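Pre-mRNA splicing factor PRP8 (PDB 6NQI) probably binds spliceosomal small nuclear RNAs and intronic pre-mRNA as part of the splicing machinery, this chain being its RNase H-like domain. Local coordinates at residues V40-R45 / D127-A132; R8-I13 / T33-L38; A88-L93 / V107-A112. All coordinates share one frame; numbering follows the deposited sequence.

Interaction 1 of 3, residues V40-R45 / D127-A132; sequences VKIVHR and DRTQTA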
ATOM      1  N   VAL A  40       5.552  -2.883   1.279  1.00 45.32           N
ATOM      2  CA  VAL A  40       4.920  -3.757   2.259  1.00 46.96           C
ATOM      3  C   VAL A  40       5.804  -3.764   3.494  1.00 46.80           C
ATOM      4  O   VAL A  40       6.971  -4.182   3.438  1.00 46.65           O
ATOM      5  CB  VAL A  40       4.727  -5.177   1.712  1.00 48.31           C
ATOM      6  CG1 VAL A  40       3.909  -5.987   2.673  1.00 50.18           C
ATOM      7  CG2 VAL A  40       4.043  -5.136   0.377  1.00 48.25           C
ATOM      8  N   LYS A  41       5.273  -3.263   4.599  1.00 50.39           N
ATOM      9  CA  LYS A  41       5.979  -3.288   5.869  1.00 51.05           C
ATOM     10  C   LYS A  41       5.262  -4.285   6.777  1.00 54.78           C
ATOM     11  O   LYS A  41       4.165  -4.004   7.265  1.00 56.64           O
ATOM     12  CB  LYS A  41       6.032  -1.886   6.479  1.00 49.14           C
ATOM     13  CG  LYS A  41       6.549  -1.860   7.886  1.00 50.71           C
ATOM     14  CD  LYS A  41       8.065  -2.106   7.958  1.00 50.43           C
ATOM     15  CE  LYS A  41       8.593  -1.817   9.369  1.00 52.36           C
ATOM     16  NZ  LYS A  41      10.056  -2.071   9.481  1.00 52.42           N
ATOM     17  N   ILE A  42       5.865  -5.446   6.993  1.00 56.63           N
ATOM     18  CA  ILE A  42       5.266  -6.460   7.863  1.00 59.70           C
ATOM     19  C   ILE A  42       5.472  -6.045   9.316  1.00 61.48           C
ATOM     20  O   ILE A  42       6.603  -5.794   9.736  1.00 60.83           O
ATOM     21  CB  ILE A  42       5.861  -7.851   7.584  1.00 60.06           C
ATOM     22  CG1 ILE A  42       5.774  -8.165   6.077  1.00 58.58           C
ATOM     23  CG2 ILE A  42       5.144  -8.893   8.388  1.00 62.09           C
ATOM     24  CD1 ILE A  42       6.495  -9.416   5.635  1.00 58.84           C
ATOM     25  N   VAL A  43       4.376  -5.905  10.063  1.00 51.78           N
ATOM     26  CA  VAL A  43       4.382  -5.548  11.486  1.00 53.74           C
ATOM     27  C   VAL A  43       4.321  -6.842  12.307  1.00 54.45           C
ATOM     28  O   VAL A  43       3.292  -7.530  12.333  1.00 54.25           O
ATOM     29  CB  VAL A  43       3.216  -4.617  11.839  1.00 55.17           C
ATOM     30  CG1 VAL A  43       3.173  -4.345  13.343  1.00 57.01           C
ATOM     31  CG2 VAL A  43       3.322  -3.315  11.053  1.00 54.05           C
ATOM     32  N   HIS A  44       5.413  -7.181  12.990  1.00 60.81           N
ATOM     33  CA  HIS A  44       5.463  -8.452  13.694  1.00 60.69           C
ATOM     34  C   HIS A  44       4.551  -8.470  14.915  1.00 61.19           C
ATOM     35  O   HIS A  44       4.276  -7.435  15.525  1.00 62.12           O
ATOM     36  CB  HIS A  44       6.887  -8.768  14.114  1.00 60.48           C
ATOM     37  CG  HIS A  44       7.149 -10.231  14.228  1.00 60.01           C
ATOM     38  ND1 HIS A  44       7.016 -10.924  15.413  1.00 60.20           N
ATOM     39  CD2 HIS A  44       7.500 -11.142  13.290  1.00 59.32           C
ATOM     40  CE1 HIS A  44       7.296 -12.197  15.200  1.00 59.59           C
ATOM     41  NE2 HIS A  44       7.593 -12.353  13.923  1.00 59.18           N
ATOM     42  N   ARG A  45       4.111  -9.677  15.293  1.00 73.36           N
ATOM     43  CA  ARG A  45       3.212  -9.802  16.430  1.00 73.10           C
ATOM     44  C   ARG A  45       3.826  -9.327  17.734  1.00 74.31           C
ATOM     45  O   ARG A  45       3.082  -8.882  18.613  1.00 75.32           O
ATOM     46  CB  ARG A  45       2.807 -11.257  16.655  1.00 71.91           C
ATOM     47  CG  ARG A  45       1.751 -11.835  15.782  1.00 70.55           C
ATOM     48  CD  ARG A  45       1.864 -13.338  15.867  1.00 69.64           C
ATOM     49  NE  ARG A  45       3.176 -13.694  15.348  1.00 69.84           N
ATOM     50  CZ  ARG A  45       3.645 -14.928  15.227  1.00 71.70           C
ATOM     51  NH1 ARG A  45       2.917 -15.978  15.608  1.00 74.50           N
ATOM     52  NH2 ARG A  45       4.863 -15.108  14.728  1.00 72.24           N
ATOM     53  N   ASP A 127       1.679 -15.189   2.443  1.00 62.38           N
ATOM     54  CA  ASP A 127       2.657 -16.211   2.783  1.00 66.33           C
ATOM     55  C   ASP A 127       3.985 -15.609   3.220  1.00 65.58           C
ATOM     56  O   ASP A 127       4.612 -16.114   4.167  1.00 68.57           O
ATOM     57  CB  ASP A 127       2.855 -17.143   1.594  1.00 68.94           C
ATOM     58  CG  ASP A 127       1.678 -18.076   1.393  1.00 71.62           C
ATOM     59  OD1 ASP A 127       0.829 -18.144   2.314  1.00 72.21           O
ATOM     60  OD2 ASP A 127       1.596 -18.745   0.329  1.00 73.70           O
ATOM     61  N   ARG A 128       4.452 -14.549   2.553  1.00 80.09           N
ATOM     62  CA  ARG A 128       5.662 -13.906   3.050  1.00 79.88           C
ATOM     63  C   ARG A 128       5.408 -13.255   4.401  1.00 79.00           C
ATOM     64  O   ARG A 128       6.316 -13.179   5.235  1.00 80.58           O
ATOM     65  CB  ARG A 128       6.188 -12.886   2.048  1.00 77.75           C
ATOM     66  CG  ARG A 128       7.509 -12.249   2.440  1.00 78.86           C
ATOM     67  CD  ARG A 128       7.871 -11.174   1.430  1.00 77.44           C
ATOM     68  NE  ARG A 128       9.239 -10.661   1.533  1.00 79.09           N
ATOM     69  CZ  ARG A 128      10.143 -10.727   0.558  1.00 79.05           C
ATOM     70  NH1 ARG A 128       9.834 -11.298  -0.604  1.00 79.68           N
ATOM     71  NH2 ARG A 128      11.359 -10.217   0.741  1.00 80.95           N
ATOM     72  N   THR A 129       4.163 -12.853   4.662  1.00 60.25           N
ATOM     73  CA  THR A 129       3.850 -12.117   5.880  1.00 60.24           C
ATOM     74  C   THR A 129       3.836 -13.015   7.099  1.00 61.98           C
ATOM     75  O   THR A 129       4.486 -12.708   8.104  1.00 62.90           O
ATOM     76  CB  THR A 129       2.501 -11.419   5.750  1.00 59.01           C
ATOM     77  OG1 THR A 129       2.562 -10.416   4.737  1.00 58.75           O
ATOM     78  CG2 THR A 129       2.079 -10.812   7.082  1.00 58.50           C
ATOM     79  N   GLN A 130       3.084 -14.118   7.048  1.00 98.69           N
ATOM     80  CA  GLN A 130       2.975 -14.949   8.249  1.00101.62           C
ATOM     81  C   GLN A 130       4.306 -15.572   8.648  1.00104.05           C
ATOM     82  O   GLN A 130       4.623 -15.653   9.839  1.00105.90           O
ATOM     83  CB  GLN A 130       1.916 -16.019   8.072  1.00103.55           C
ATOM     84  CG  GLN A 130       0.537 -15.434   8.139  1.00102.54           C
ATOM     85  CD  GLN A 130      -0.530 -16.479   7.993  1.00104.83           C
ATOM     86  OE1 GLN A 130      -0.484 -17.532   8.650  1.00108.72           O
ATOM     87  NE2 GLN A 130      -1.512 -16.201   7.136  1.00102.84           N
ATOM     88  N   THR A 131       5.107 -15.986   7.679  1.00 72.41           N
ATOM     89  CA  THR A 131       6.381 -16.631   7.964  1.00 76.48           C
ATOM     90  C   THR A 131       7.475 -15.651   8.372  1.00 75.39           C
ATOM     91  O   THR A 131       8.593 -16.086   8.661  1.00 79.15           O
ATOM     92  CB  THR A 131       6.842 -17.416   6.727  1.00 78.02           C
ATOM     93  OG1 THR A 131       6.691 -16.584   5.554  1.00 73.46           O
ATOM     94  CG2 THR A 131       6.055 -18.731   6.563  1.00 81.59           C
ATOM     95  N   ALA A 132       7.191 -14.350   8.399  1.00 70.90           N
ATOM     96  CA  ALA A 132       8.201 -13.363   8.763  1.00 70.18           C
ATOM     97  C   ALA A 132       8.626 -13.522  10.225  1.00 74.03           C
ATOM     98  O   ALA A 132       7.818 -13.829  11.103  1.00 75.41           O
ATOM     99  CB  ALA A 132       7.681 -11.949   8.507  1.00 65.00           C
TER
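Ile42, on strand 37-43 of the central mixed sheet, packs against Thr129 in the last turn of helix 123-130 and Ala132 just beyond it, joining helix to sheet. The isoleucine does most of the touching through its two outer carbons. A chi1 of -52° puts CG1 beside the backbone N, with CG2 anti to that N, and the CG2 methyl meets the Thr129 CG2 methyl at 3.8 Å. The other branch runs on extended, so that Ile42 CD1 ends 3.8 Å from Thr129 CA and close to the carbonyl oxygen of Arg128. Ala132 CB completes the apolar patch, 4.0 Å from Ile42 CG2 and equally near CD1. The hydroxyl of Thr129 turns back into its own helix, where OG1 bonds to Ile125 O; the CG2 methyl faces Ile42, and the side chain also touches Val27 of strand 24-32. In this sheet of the RNase H-like domain, strand 37-43 runs antiparallel to strands 24-32 and 137-141, and the backbone of Ile42 is hydrogen-bonded to Glu136. Past the helix end, Ala132 N still bonds to Thr129 O at 3.2 Å. An alanine in place of Ile42 would probably open a gap against Thr129 and Ala132, leaving both methyls without their main partner across the contact. At the margin of this patch, the His44 ring offers its edge to the Ala132 carbonyl: NE2 donates to Ala132 O over 3.2 Å, a weak bond bent to 129° at the hydrogen although the oxygen lies in the ring plane. The same oxygen takes a second weak bond from Asn25 ND2, which also bonds to Thr129 O, while Asn25 OD1 accepts from Arg45 N.

Interaction 2 of 3, residues R8-I13 / T33-L38; sequences RQRLWI and TSTGRL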
ATOM      1  N   ARG A   8      -1.625  11.672 -11.749  1.00102.19           N
ATOM      2  CA  ARG A   8      -1.055  12.997 -12.003  1.00 98.83           C
ATOM      3  C   ARG A   8       0.376  13.126 -11.503  1.00 93.59           C
ATOM      4  O   ARG A   8       1.301  13.412 -12.275  1.00 93.16           O
ATOM      5  CB  ARG A   8      -1.898  14.080 -11.330  1.00 95.42           C
ATOM      6  CG  ARG A   8      -2.952  14.775 -12.158  1.00100.67           C
ATOM      7  CD  ARG A   8      -3.751  13.864 -13.047  1.00101.54           C
ATOM      8  NE  ARG A   8      -4.725  14.648 -13.798  1.00105.49           N
ATOM      9  CZ  ARG A   8      -4.446  15.309 -14.913  1.00107.58           C
ATOM     10  NH1 ARG A   8      -3.214  15.290 -15.406  1.00107.16           N
ATOM     11  NH2 ARG A   8      -5.398  15.996 -15.531  1.00111.79           N
ATOM     12  N   GLN A   9       0.558  12.998 -10.202  1.00104.69           N
ATOM     13  CA  GLN A   9       1.831  13.205  -9.540  1.00 98.26           C
ATOM     14  C   GLN A   9       2.263  11.949  -8.794  1.00 96.36           C
ATOM     15  O   GLN A   9       1.559  10.944  -8.751  1.00100.49           O
ATOM     16  CB  GLN A   9       1.730  14.394  -8.593  1.00 92.81           C
ATOM     17  CG  GLN A   9       0.479  14.352  -7.741  1.00 92.70           C
ATOM     18  CD  GLN A   9      -0.060  15.738  -7.463  1.00 89.64           C
ATOM     19  OE1 GLN A   9       0.574  16.737  -7.807  1.00 88.20           O
ATOM     20  NE2 GLN A   9      -1.238  15.812  -6.845  1.00 88.33           N
ATOM     21  N   ARG A  10       3.449  12.031  -8.201  1.00 76.00           N
ATOM     22  CA  ARG A  10       3.979  10.989  -7.328  1.00 71.88           C
ATOM     23  C   ARG A  10       3.349  11.192  -5.948  1.00 68.28           C
ATOM     24  O   ARG A  10       3.768  12.069  -5.193  1.00 62.58           O
ATOM     25  CB  ARG A  10       5.508  11.057  -7.272  1.00 66.13           C
ATOM     26  CG  ARG A  10       6.221   9.842  -6.596  1.00 62.68           C
ATOM     27  CD  ARG A  10       7.751  10.027  -6.458  1.00 57.31           C
ATOM     28  NE  ARG A  10       8.476   9.778  -7.700  1.00 60.92           N
ATOM     29  CZ  ARG A  10       9.094   8.634  -8.021  1.00 62.66           C
ATOM     30  NH1 ARG A  10       9.097   7.613  -7.166  1.00 60.42           N
ATOM     31  NH2 ARG A  10       9.711   8.513  -9.210  1.00 67.96           N
ATOM     32  N   LEU A  11       2.289  10.429  -5.651  1.00 55.17           N
ATOM     33  CA  LEU A  11       1.603  10.379  -4.360  1.00 50.69           C
ATOM     34  C   LEU A  11       1.948   9.092  -3.586  1.00 45.81           C
ATOM     35  O   LEU A  11       2.352   8.079  -4.167  1.00 48.25           O
ATOM     36  CB  LEU A  11       0.082  10.447  -4.542  1.00 54.12           C
ATOM     37  CG  LEU A  11      -0.643  11.710  -4.980  1.00 57.30           C
ATOM     38  CD1 LEU A  11      -2.172  11.559  -4.927  1.00 55.51           C
ATOM     39  CD2 LEU A  11      -0.204  12.804  -4.030  1.00 51.56           C
ATOM     40  N   TRP A  12       1.795   9.137  -2.255  1.00 46.70           N
ATOM     41  CA  TRP A  12       1.935   7.951  -1.399  1.00 43.85           C
ATOM     42  C   TRP A  12       0.612   7.699  -0.694  1.00 43.35           C
ATOM     43  O   TRP A  12       0.208   8.491   0.164  1.00 40.62           O
ATOM     44  CB  TRP A  12       3.056   8.101  -0.367  1.00 38.81           C
ATOM     45  CG  TRP A  12       4.426   7.835  -0.915  1.00 38.69           C
ATOM     46  CD1 TRP A  12       4.739   7.579  -2.204  1.00 42.62           C
ATOM     47  CD2 TRP A  12       5.663   7.800  -0.190  1.00 34.85           C
ATOM     48  NE1 TRP A  12       6.087   7.372  -2.342  1.00 40.92           N
ATOM     49  CE2 TRP A  12       6.682   7.513  -1.123  1.00 36.25           C
ATOM     50  CE3 TRP A  12       6.005   7.955   1.165  1.00 31.13           C
ATOM     51  CZ2 TRP A  12       8.016   7.393  -0.765  1.00 35.83           C
ATOM     52  CZ3 TRP A  12       7.351   7.831   1.535  1.00 30.96           C
ATOM     53  CH2 TRP A  12       8.336   7.561   0.568  1.00 33.26           C
ATOM     54  N   ILE A  13      -0.049   6.600  -1.038  1.00 39.76           N
ATOM     55  CA  ILE A  13      -1.248   6.166  -0.335  1.00 40.02           C
ATOM     56  C   ILE A  13      -0.819   5.225   0.804  1.00 38.78           C
ATOM     57  O   ILE A  13      -0.224   4.162   0.564  1.00 40.03           O
ATOM     58  CB  ILE A  13      -2.227   5.463  -1.287  1.00 45.23           C
ATOM     59  CG1 ILE A  13      -2.367   6.179  -2.642  1.00 49.47           C
ATOM     60  CG2 ILE A  13      -3.590   5.430  -0.642  1.00 45.59           C
ATOM     61  CD1 ILE A  13      -3.067   7.548  -2.638  1.00 48.40           C
ATOM     62  N   THR A  33       1.562   5.996  -6.383  1.00 46.48           N
ATOM     63  CA  THR A  33       0.597   6.004  -7.489  1.00 45.97           C
ATOM     64  C   THR A  33       1.268   6.179  -8.846  1.00 45.81           C
ATOM     65  O   THR A  33       0.909   5.494  -9.808  1.00 45.17           O
ATOM     66  CB  THR A  33      -0.452   7.098  -7.292  1.00 46.56           C
ATOM     67  OG1 THR A  33       0.198   8.381  -7.220  1.00 47.33           O
ATOM     68  CG2 THR A  33      -1.289   6.852  -6.031  1.00 47.38           C
ATOM     69  N   SER A  34       2.202   7.129  -8.964  1.00 61.09           N
ATOM     70  CA  SER A  34       2.766   7.444 -10.273  1.00 61.36           C
ATOM     71  C   SER A  34       3.532   6.267 -10.864  1.00 61.71           C
ATOM     72  O   SER A  34       3.544   6.076 -12.089  1.00 61.52           O
ATOM     73  CB  SER A  34       3.690   8.653 -10.175  1.00 62.93           C
ATOM     74  OG  SER A  34       4.884   8.326  -9.494  1.00 64.39           O
ATOM     75  N   THR A  35       4.206   5.490 -10.023  1.00 48.76           N
ATOM     76  CA  THR A  35       5.086   4.429 -10.502  1.00 49.87           C
ATOM     77  C   THR A  35       4.549   3.022 -10.299  1.00 49.12           C
ATOM     78  O   THR A  35       4.988   2.103 -10.990  1.00 49.77           O
ATOM     79  CB  THR A  35       6.443   4.514  -9.802  1.00 51.51           C
ATOM     80  OG1 THR A  35       6.236   4.482  -8.381  1.00 47.04           O
ATOM     81  CG2 THR A  35       7.133   5.776 -10.164  1.00 52.19           C
ATOM     82  N   GLY A  36       3.689   2.821  -9.313  1.00 54.20           N
ATOM     83  CA  GLY A  36       3.188   1.517  -8.977  1.00 53.43           C
ATOM     84  C   GLY A  36       3.981   0.856  -7.887  1.00 54.18           C
ATOM     85  O   GLY A  36       3.671  -0.275  -7.516  1.00 53.22           O
ATOM     86  N   ARG A  37       4.955   1.544  -7.320  1.00 62.68           N
ATOM     87  CA  ARG A  37       5.863   0.894  -6.398  1.00 62.30           C
ATOM     88  C   ARG A  37       5.111   0.666  -5.103  1.00 60.67           C
ATOM     89  O   ARG A  37       4.382   1.542  -4.651  1.00 60.41           O
ATOM     90  CB  ARG A  37       7.095   1.772  -6.218  1.00 62.52           C
ATOM     91  CG  ARG A  37       8.304   1.075  -5.711  1.00 60.68           C
ATOM     92  CD  ARG A  37       9.548   1.938  -5.853  1.00 61.32           C
ATOM     93  NE  ARG A  37       9.350   3.281  -5.314  1.00 57.99           N
ATOM     94  CZ  ARG A  37      10.325   4.046  -4.821  1.00 59.67           C
ATOM     95  NH1 ARG A  37      11.579   3.595  -4.761  1.00 64.93           N
ATOM     96  NH2 ARG A  37      10.041   5.255  -4.361  1.00 56.43           N
ATOM     97  N   LEU A  38       5.203  -0.535  -4.543  1.00 57.94           N
ATOM     98  CA  LEU A  38       4.454  -0.899  -3.341  1.00 56.60           C
ATOM     99  C   LEU A  38       5.408  -1.245  -2.201  1.00 55.32           C
ATOM    100  O   LEU A  38       6.247  -2.139  -2.350  1.00 55.42           O
ATOM    101  CB  LEU A  38       3.506  -2.063  -3.634  1.00 56.69           C
ATOM    102  CG  LEU A  38       2.636  -2.436  -2.438  1.00 56.82           C
ATOM    103  CD1 LEU A  38       1.662  -1.325  -2.143  1.00 57.13           C
ATOM    104  CD2 LEU A  38       1.893  -3.760  -2.646  1.00 57.51           C
TER
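Two hydrogen bonds join Thr33 to Leu11. Thr33 N donates to Leu11 O at 3.1 Å. In return Leu11 N points at Thr33 OG1, a weak bond of 3.3 Å. The threonine chi1 of 59° sets OG1 between its own backbone N and carbonyl carbon, where it also bonds to Leu6 O.

Apolar packing comes from the other branch of Thr33: its CG2 lies 3.6 Å from Ile13 CG1, the two side chains crossing at about a right angle.

At the Arg10 side chain, Ser34 OG sits 3.5 Å from Arg10 CG and also hangs over one face of the Arg10 guanidinium, off toward the rim, while Thr35 CG2 lies over a face of the same group.

The charged part is a pair of like ions. Arg10 NH1 and Arg37 NH2 are 3.8 Å apart, with the guanidinium planes 85° from each other. Arg37 NH2 is itself hydrogen-bonded to Gln73 OE1. Glu32, which Gly36 and Arg37 both face in a G1 beta bulge, binds the two: its OE1 pairs with Arg10 NH1 and Arg37 NE and bonds to Thr35 OG1, and its OE2 takes Trp12 NE1. The shared carboxylate probably offsets the repulsion between the two arginines at this turn, and their charges would be likely to keep Glu32 ionised.

Interaction 3 of 3, residues A88-L93 / V107-A112; sequences ASMDPL and VRAGAA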
ATOM      1  N   ALA A  88      -6.470   9.176  12.087  1.00 76.09           N
ATOM      2  CA  ALA A  88      -5.880   9.182  13.421  1.00 77.29           C
ATOM      3  C   ALA A  88      -4.378   9.386  13.375  1.00 78.50           C
ATOM      4  O   ALA A  88      -3.805   9.907  14.338  1.00 79.62           O
ATOM      5  CB  ALA A  88      -6.197   7.880  14.145  1.00 77.13           C
ATOM      6  N   SER A  89      -3.739   9.031  12.264  1.00 59.75           N
ATOM      7  CA  SER A  89      -2.306   9.209  12.104  1.00 61.49           C
ATOM      8  C   SER A  89      -1.963  10.479  11.350  1.00 62.74           C
ATOM      9  O   SER A  89      -0.797  10.669  10.991  1.00 64.11           O
ATOM     10  CB  SER A  89      -1.711   8.016  11.365  1.00 60.83           C
ATOM     11  OG  SER A  89      -2.150   6.814  11.948  1.00 59.45           O
ATOM     12  N   MET A  90      -2.941  11.366  11.134  1.00 76.61           N
ATOM     13  CA  MET A  90      -2.648  12.634  10.476  1.00 77.99           C
ATOM     14  C   MET A  90      -1.898  13.566  11.414  1.00 78.97           C
ATOM     15  O   MET A  90      -0.866  14.140  11.044  1.00 80.46           O
ATOM     16  CB  MET A  90      -3.937  13.288  10.006  1.00 77.42           C
ATOM     17  CG  MET A  90      -3.701  14.660   9.403  1.00 79.12           C
ATOM     18  SD  MET A  90      -4.998  15.209   8.271  1.00 78.73           S
ATOM     19  CE  MET A  90      -4.795  13.924   7.065  1.00 77.48           C
ATOM     20  N   ASP A  91      -2.383  13.693  12.651  1.00 70.68           N
ATOM     21  CA  ASP A  91      -1.650  14.462  13.654  1.00 71.17           C
ATOM     22  C   ASP A  91      -0.295  13.855  13.991  1.00 71.95           C
ATOM     23  O   ASP A  91       0.701  14.599  13.985  1.00 72.99           O
ATOM     24  CB  ASP A  91      -2.480  14.607  14.930  1.00 72.21           C
ATOM     25  CG  ASP A  91      -3.439  15.778  14.886  1.00 75.73           C
ATOM     26  OD1 ASP A  91      -3.327  16.616  13.950  1.00 76.15           O
ATOM     27  OD2 ASP A  91      -4.219  15.909  15.870  1.00 78.86           O
ATOM     28  N   PRO A  92      -0.178  12.553  14.320  1.00 50.98           N
ATOM     29  CA  PRO A  92       1.156  11.996  14.628  1.00 51.85           C
ATOM     30  C   PRO A  92       2.167  12.179  13.514  1.00 53.57           C
ATOM     31  O   PRO A  92       3.303  12.605  13.770  1.00 55.07           O
ATOM     32  CB  PRO A  92       0.853  10.518  14.901  1.00 51.06           C
ATOM     33  CG  PRO A  92      -0.538  10.525  15.452  1.00 49.75           C
ATOM     34  CD  PRO A  92      -1.248  11.592  14.656  1.00 49.68           C
ATOM     35  N   LEU A  93       1.781  11.870  12.276  1.00 48.27           N
ATOM     36  CA  LEU A  93       2.678  12.087  11.146  1.00 50.35           C
ATOM     37  C   LEU A  93       3.180  13.527  11.091  1.00 51.69           C
ATOM     38  O   LEU A  93       4.391  13.778  11.050  1.00 53.83           O
ATOM     39  CB  LEU A  93       1.972  11.724   9.852  1.00 50.14           C
ATOM     40  CG  LEU A  93       2.870  11.841   8.635  1.00 52.68           C
ATOM     41  CD1 LEU A  93       4.128  11.025   8.841  1.00 54.21           C
ATOM     42  CD2 LEU A  93       2.107  11.364   7.429  1.00 51.91           C
ATOM     43  N   VAL A 107      -0.104  16.561   3.601  1.00 52.10           N
ATOM     44  CA  VAL A 107      -0.583  15.320   4.178  1.00 51.06           C
ATOM     45  C   VAL A 107      -2.096  15.425   4.242  1.00 49.09           C
ATOM     46  O   VAL A 107      -2.626  16.350   4.865  1.00 48.70           O
ATOM     47  CB  VAL A 107       0.047  15.108   5.564  1.00 51.35           C
ATOM     48  CG1 VAL A 107      -0.589  13.935   6.278  1.00 49.83           C
ATOM     49  CG2 VAL A 107       1.533  14.908   5.400  1.00 53.28           C
ATOM     50  N   ARG A 108      -2.780  14.435   3.688  1.00 71.55           N
ATOM     51  CA  ARG A 108      -4.218  14.479   3.476  1.00 69.77           C
ATOM     52  C   ARG A 108      -4.818  13.154   3.915  1.00 67.83           C
ATOM     53  O   ARG A 108      -4.134  12.135   3.973  1.00 67.36           O
ATOM     54  CB  ARG A 108      -4.513  14.763   1.979  1.00 69.04           C
ATOM     55  CG  ARG A 108      -5.970  14.945   1.570  1.00 74.04           C
ATOM     56  CD  ARG A 108      -6.199  15.225   0.015  1.00 73.37           C
ATOM     57  NE  ARG A 108      -5.894  14.160  -0.966  1.00 72.21           N
ATOM     58  CZ  ARG A 108      -6.752  13.224  -1.408  1.00 74.27           C
ATOM     59  NH1 ARG A 108      -8.016  13.194  -0.991  1.00 77.51           N
ATOM     60  NH2 ARG A 108      -6.353  12.320  -2.303  1.00 73.11           N
ATOM     61  N   ALA A 109      -6.095  13.191   4.266  1.00 70.52           N
ATOM     62  CA  ALA A 109      -6.858  12.012   4.623  1.00 68.28           C
ATOM     63  C   ALA A 109      -7.656  11.561   3.405  1.00 67.88           C
ATOM     64  O   ALA A 109      -7.409  11.992   2.274  1.00 69.80           O
ATOM     65  CB  ALA A 109      -7.771  12.299   5.815  1.00 67.74           C
ATOM     66  N   GLY A 110      -8.608  10.664   3.632  1.00 97.19           N
ATOM     67  CA  GLY A 110      -9.531  10.258   2.599  1.00 97.51           C
ATOM     68  C   GLY A 110      -9.093   9.112   1.723  1.00 96.61           C
ATOM     69  O   GLY A 110      -9.730   8.882   0.684  1.00 98.36           O
ATOM     70  N   ALA A 111      -8.035   8.380   2.094  1.00 63.11           N
ATOM     71  CA  ALA A 111      -7.718   7.179   1.322  1.00 61.78           C
ATOM     72  C   ALA A 111      -8.600   6.006   1.715  1.00 60.32           C
ATOM     73  O   ALA A 111      -8.590   4.985   1.015  1.00 59.58           O
ATOM     74  CB  ALA A 111      -6.246   6.790   1.498  1.00 61.76           C
ATOM     75  N   ALA A 112      -9.444   6.193   2.739  1.00 85.90           N
ATOM     76  CA  ALA A 112     -10.323   5.133   3.215  1.00 87.56           C
ATOM     77  C   ALA A 112     -11.151   4.545   2.083  1.00 88.54           C
ATOM     78  O   ALA A 112     -11.328   3.324   2.000  1.00 89.03           O
ATOM     79  CB  ALA A 112     -11.232   5.679   4.317  1.00 90.90           C
TER
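Leu93 N donates to Ser89 O at 3.1 Å in the first turn of helix 90-97, from which Met90 and Leu93, three residues apart, both point toward the strand. Across the contact itself the chemistry is apolar. Met90 reaches farthest: its CG lies anti to the backbone N, and the chain stays nearly extended until chi3, at -62°, bends the terminal methyl toward the strand. Met90 CE comes down over the face of the peptide group between Arg108 and Ala109, an approach whose closeness is doubtful at this resolution. The same methyl lies 3.6 Å from Ala109 CB and, more loosely, 4.3 Å from Val107 CG1, so a single carbon spans three successive residues just where strand 107-108 gives way to loop.

Deeper in, Leu93 and Val107 meet branch against branch, their side chains crossing obliquely. Leu93 CD2 is 3.9 Å from Val107 CG1 and 4.1 Å from Val107 CG2, so one leucine methyl faces both arms of the valine. Leu93 also rests on Ile82 of strand 81-84 and on Val66 of helix 54-71, and Val107 on Leu84; this side of the contact is therefore continuous with the packing between sheet and helices, while Met90 lies nearer the surface. The side chain of Arg108 starts off away from the helix segment, as expected of the residue after Val107 on a strand, and its backbone is hydrogen-bonded to Ile82 and Leu84. Those bonds put strand 107-108 parallel to strand 81-84 at the edge of the sheet within this chain. Strand 81-84, helix 90-97 and strand 107-108 form a beta-alpha-beta unit, the helix packed on the strand that follows it, as in the RNase H-like fold.

Overall arrangement
All three interactions reach the same mixed sheet. Interaction 1 is buried, interaction 2 partly so, and interaction 3 lies at the surface. Interactions 1 and 2 both use strand 37-43, yet their centres lie about 23 Å apart on opposite sides of the chain's centre. Interaction 3 instead involves one of the two outermost strands, 107-108, and it touches interaction 2, about 17 Å away between centres, where Ile13 CG2 packs on Ala111 CB at 3.7 Å. The chemistry follows position: methyl packing with one weak polar bond where a helix meets the sheet in interaction 1, charges and hydroxyls at the turn of interaction 2, and apolar side-chain packing, without a polar bond, across interaction 3.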